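Local structure of separin (Saccharomyces cerevisiae, 5U1T) at residues N1061-S1064 with S1065-N1069; A1121-D1124 with L1125-N1129. The protein cleaves the Mcd1/Scc1 subunit of cohesin at the onset of anaphase as a caspase-like cysteine protease, letting chromosomes segregate. All coordinates share one frame; numbering follows the deposited sequence.

Contact 1 (N1061-S1064 with S1065-N1069); sequences NAES and SLITN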
loop_
_atom_site.group_PDB
_atom_site.type_symbol
_atom_site.label_atom_id
_atom_site.label_comp_id
_atom_site.label_asym_id
_atom_site.label_seq_id
_atom_site.Cartn_x
_atom_site.Cartn_y
_atom_site.Cartn_z
ATOM N N ASN A 1061 -8.441 -10.769 53.219
ATOM C CA ASN A 1061 -8.818 -11.863 52.307
ATOM C C ASN A 1061 -7.617 -12.745 51.928
ATOM O O ASN A 1061 -7.156 -12.754 50.782
ATOM C CB ASN A 1061 -9.487 -11.315 51.036
ATOM C CG ASN A 1061 -10.961 -10.966 51.240
ATOM O OD1 ASN A 1061 -11.566 -10.305 50.387
ATOM N ND2 ASN A 1061 -11.542 -11.402 52.364
ATOM N N ALA A 1062 -7.129 -13.490 52.909
ATOM C CA ALA A 1062 -5.915 -14.277 52.759
ATOM C C ALA A 1062 -6.067 -15.409 51.741
ATOM O O ALA A 1062 -5.309 -15.471 50.767
ATOM C CB ALA A 1062 -5.494 -14.838 54.123
ATOM N N GLU A 1063 -7.041 -16.295 51.960
ATOM C CA GLU A 1063 -7.166 -17.501 51.142
ATOM C C GLU A 1063 -7.662 -17.187 49.739
ATOM O O GLU A 1063 -7.170 -17.743 48.754
ATOM C CB GLU A 1063 -8.102 -18.523 51.786
ATOM C CG GLU A 1063 -7.871 -19.925 51.225
ATOM C CD GLU A 1063 -9.123 -20.795 51.198
ATOM O OE1 GLU A 1063 -10.130 -20.424 51.852
ATOM O OE2 GLU A 1063 -9.098 -21.856 50.515
ATOM N N SER A 1064 -8.644 -16.302 49.657
ATOM C CA SER A 1064 -9.180 -15.896 48.374
ATOM C C SER A 1064 -8.081 -15.340 47.447
ATOM O O SER A 1064 -8.107 -15.566 46.242
ATOM C CB SER A 1064 -10.282 -14.860 48.576
ATOM O OG SER A 1064 -9.717 -13.616 48.937
ATOM N N SER A 1065 -7.111 -14.627 48.015
ATOM C CA SER A 1065 -6.024 -14.055 47.214
ATOM C C SER A 1065 -5.125 -15.151 46.672
ATOM O O SER A 1065 -4.565 -15.027 45.582
ATOM C CB SER A 1065 -5.198 -13.068 48.039
ATOM O OG SER A 1065 -6.040 -12.174 48.745
ATOM N N LEU A 1066 -4.985 -16.220 47.445
ATOM C CA LEU A 1066 -4.195 -17.357 47.011
ATOM C C LEU A 1066 -4.939 -18.103 45.894
ATOM O O LEU A 1066 -4.332 -18.579 44.928
ATOM C CB LEU A 1066 -3.886 -18.290 48.192
ATOM C CG LEU A 1066 -2.793 -19.315 47.874
ATOM C CD1 LEU A 1066 -1.570 -18.611 47.335
ATOM C CD2 LEU A 1066 -2.426 -20.151 49.081
ATOM N N ILE A 1067 -6.259 -18.176 46.018
ATOM C CA ILE A 1067 -7.083 -18.814 44.995
ATOM C C ILE A 1067 -7.046 -18.064 43.650
ATOM O O ILE A 1067 -6.768 -18.666 42.602
ATOM C CB ILE A 1067 -8.533 -18.933 45.465
ATOM C CG1 ILE A 1067 -8.612 -19.926 46.622
ATOM C CG2 ILE A 1067 -9.435 -19.361 44.322
ATOM C CD1 ILE A 1067 -9.983 -20.066 47.194
ATOM N N THR A 1068 -7.313 -16.759 43.677
ATOM C CA THR A 1068 -7.306 -16.003 42.442
ATOM C C THR A 1068 -5.888 -16.014 41.876
ATOM O O THR A 1068 -5.710 -16.036 40.666
ATOM C CB THR A 1068 -7.823 -14.539 42.609
ATOM O OG1 THR A 1068 -6.747 -13.662 42.938
ATOM C CG2 THR A 1068 -8.924 -14.427 43.655
ATOM N N ASN A 1069 -4.889 -16.124 42.715
ATOM C CA ASN A 1069 -3.548 -16.166 42.199
ATOM C C ASN A 1069 -3.205 -17.482 41.565
ATOM O O ASN A 1069 -2.445 -17.555 40.644
ATOM C CB ASN A 1069 -2.566 -15.865 43.294
ATOM C CG ASN A 1069 -1.513 -14.915 42.850
ATOM O OD1 ASN A 1069 -0.545 -15.314 42.249
ATOM N ND2 ASN A 1069 -1.710 -13.654 43.112
#
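E1063 and I1067 meet one turn apart along the opening of helix 1062-1072, an i to i+4 pairing along an alpha-helix. Their side chains slant across each other, and the contact is made at their ends: the terminal methyl CD1 of I1067 lies 3.9 Å from OE2 of E1063. Two torsions arrange this meeting. E1063 carries CG opposite its own backbone N (chi1 -160°), while I1067 sends CG1 beside its backbone N and extends from there to CD1, reaching back toward the start of the helix. The touch is therefore methyl against carboxylate oxygen, and the polar need of OE2 is met elsewhere, by a salt bridge to R1158 on strand 1157-1163.

Beneath this pair the backbone supplies the regular helical bond from I1067 N to E1063 O, 2.9 Å long, and CG1 of I1067 packs over the same carbonyl oxygen at 3.4 Å. In the neighbouring turn T1068 N donates to S1064 O at 2.9 Å.

In the first turn several bonds are weak. N1061 occupies the N-cap position, but its side chain makes no capping bond and leads away; its carbonyl oxygen is the acceptor instead. S1065 N reaches that oxygen weakly, as does S1064 OG. S1065 OG also faces it, at a separation too short to be trusted at this resolution. On the flank turned to helix 1036-1054, S1065 touches L1050 and N1069 ND2 bonds to S1046. L1066 N closes the turn with two weak bonds, to A1062 O at 3.4 Å and to E1063 O at 3.0 Å.

Contact 2 (A1121-D1124 with L1125-N1129); sequences AQKD and LMESN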
loop_
_atom_site.group_PDB
_atom_site.type_symbol
_atom_site.label_atom_id
_atom_site.label_comp_id
_atom_site.label_asym_id
_atom_site.label_seq_id
_atom_site.Cartn_x
_atom_site.Cartn_y
_atom_site.Cartn_z
ATOM N N ALA A 1121 -12.182 -24.275 36.885
ATOM C CA ALA A 1121 -11.429 -25.517 36.817
ATOM C C ALA A 1121 -10.884 -25.846 38.198
ATOM O O ALA A 1121 -11.031 -26.959 38.712
ATOM C CB ALA A 1121 -10.309 -25.408 35.818
ATOM N N GLN A 1122 -10.261 -24.845 38.799
ATOM C CA GLN A 1122 -9.656 -25.000 40.098
ATOM C C GLN A 1122 -10.695 -25.276 41.188
ATOM O O GLN A 1122 -10.457 -26.094 42.080
ATOM C CB GLN A 1122 -8.850 -23.755 40.407
ATOM C CG GLN A 1122 -8.404 -23.631 41.819
ATOM C CD GLN A 1122 -7.224 -22.709 41.916
ATOM O OE1 GLN A 1122 -6.460 -22.585 40.954
ATOM N NE2 GLN A 1122 -7.064 -22.048 43.071
ATOM N N LYS A 1123 -11.844 -24.608 41.111
ATOM C CA LYS A 1123 -12.920 -24.853 42.063
ATOM C C LYS A 1123 -13.416 -26.288 41.923
ATOM O O LYS A 1123 -13.643 -26.983 42.915
ATOM C CB LYS A 1123 -14.067 -23.861 41.868
ATOM C CG LYS A 1123 -15.373 -24.299 42.522
ATOM C CD LYS A 1123 -16.097 -23.149 43.197
ATOM C CE LYS A 1123 -17.572 -23.464 43.404
ATOM N NZ LYS A 1123 -18.305 -23.555 42.091
ATOM N N ASP A 1124 -13.556 -26.738 40.682
ATOM C CA ASP A 1124 -13.992 -28.104 40.410
ATOM C C ASP A 1124 -12.995 -29.141 40.893
ATOM O O ASP A 1124 -13.392 -30.125 41.506
ATOM C CB ASP A 1124 -14.246 -28.302 38.921
ATOM C CG ASP A 1124 -15.530 -27.673 38.474
ATOM O OD1 ASP A 1124 -16.391 -27.426 39.350
ATOM O OD2 ASP A 1124 -15.678 -27.428 37.259
ATOM N N LEU A 1125 -11.707 -28.929 40.611
ATOM C CA LEU A 1125 -10.664 -29.855 41.058
ATOM C C LEU A 1125 -10.695 -30.013 42.579
ATOM O O LEU A 1125 -10.639 -31.126 43.107
ATOM C CB LEU A 1125 -9.276 -29.383 40.606
ATOM C CG LEU A 1125 -8.841 -29.761 39.188
ATOM C CD1 LEU A 1125 -7.486 -29.164 38.869
ATOM C CD2 LEU A 1125 -8.805 -31.261 39.003
ATOM N N MET A 1126 -10.797 -28.885 43.271
ATOM C CA MET A 1126 -10.751 -28.858 44.720
ATOM C C MET A 1126 -11.902 -29.699 45.264
ATOM O O MET A 1126 -11.733 -30.500 46.187
ATOM C CB MET A 1126 -10.823 -27.410 45.218
ATOM C CG MET A 1126 -10.518 -27.219 46.701
ATOM S SD MET A 1126 -8.804 -27.602 47.134
ATOM C CE MET A 1126 -7.971 -26.677 45.873
ATOM N N GLU A 1127 -13.061 -29.547 44.638
ATOM C CA GLU A 1127 -14.273 -30.196 45.112
ATOM C C GLU A 1127 -14.404 -31.649 44.677
ATOM O O GLU A 1127 -15.293 -32.355 45.141
ATOM C CB GLU A 1127 -15.486 -29.408 44.645
ATOM C CG GLU A 1127 -15.566 -28.035 45.261
ATOM C CD GLU A 1127 -16.739 -27.227 44.746
ATOM O OE1 GLU A 1127 -17.652 -27.806 44.105
ATOM O OE2 GLU A 1127 -16.750 -25.999 44.977
ATOM N N SER A 1128 -13.511 -32.100 43.804
ATOM C CA SER A 1128 -13.546 -33.477 43.302
ATOM C C SER A 1128 -13.298 -34.498 44.398
ATOM O O SER A 1128 -13.509 -35.696 44.203
ATOM C CB SER A 1128 -12.494 -33.672 42.214
ATOM O OG SER A 1128 -11.197 -33.689 42.793
ATOM N N ASN A 1129 -12.813 -34.005 45.533
ATOM C CA ASN A 1129 -12.382 -34.819 46.667
ATOM C C ASN A 1129 -11.434 -35.954 46.291
ATOM O O ASN A 1129 -11.282 -36.922 47.044
ATOM C CB ASN A 1129 -13.580 -35.403 47.414
ATOM C CG ASN A 1129 -13.270 -35.641 48.883
ATOM O OD1 ASN A 1129 -12.491 -34.894 49.487
ATOM N ND2 ASN A 1129 -13.847 -36.688 49.458
#
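A1121 and L1125 are paired one turn apart near the C-terminal end of helix 1111-1127, where L1125 N donates to A1121 O at 2.8 Å and CB of L1125 lies over the same oxygen. Their shared flank faces helix 1388-1397, with A1121 against N1392 and L1125 against L1391 and L1395. Next comes Q1122, whose carbonyl accepts from M1126 N, 3.1 Å away; both side chains lie against R1158.

K1123 turns to the exposed side and meets E1127. The two chains run aslant, and OE2 of E1127 lies along CG, CD and CE of the lysine, nearest to CE at 3.1 Å. Because K1123 bends at chi2 and chi4, NZ stays 4.1 Å from OE2, beyond salt-bridge range; any attraction between the charges is probably modest. Below them E1127 N bonds to K1123 O.

D1124 closes the segment, its OD2 weakly bonded to N1392, while its carbonyl oxygen sits 3.7 Å from CB of S1128. Beyond S1128, N1129 takes a positive phi. S1128 bends back with chi1 at 72°, and L1125 O accepts from it twice, from N at 3.1 Å and from OG at 2.6 Å.

Overall arrangement
Contacts 1 and 2 lie in series along the chain, with helix 1075-1088 between them, yet the fold brings the two helices into contact, with the centres of the contacts about 15 Å apart. They touch at Q1122, which packs on I1067, its NE2 lying 3.4 Å from I1067 O, and also reaches F1070 and S1071 further along helix 1062-1072. The two helices thus meet directly through Q1122, while R1158 on strand 1157-1163 borders both contacts. Both lie on the same side of the chain's centre, roughly 50 Å from it, and away from the probable catalytic C1497.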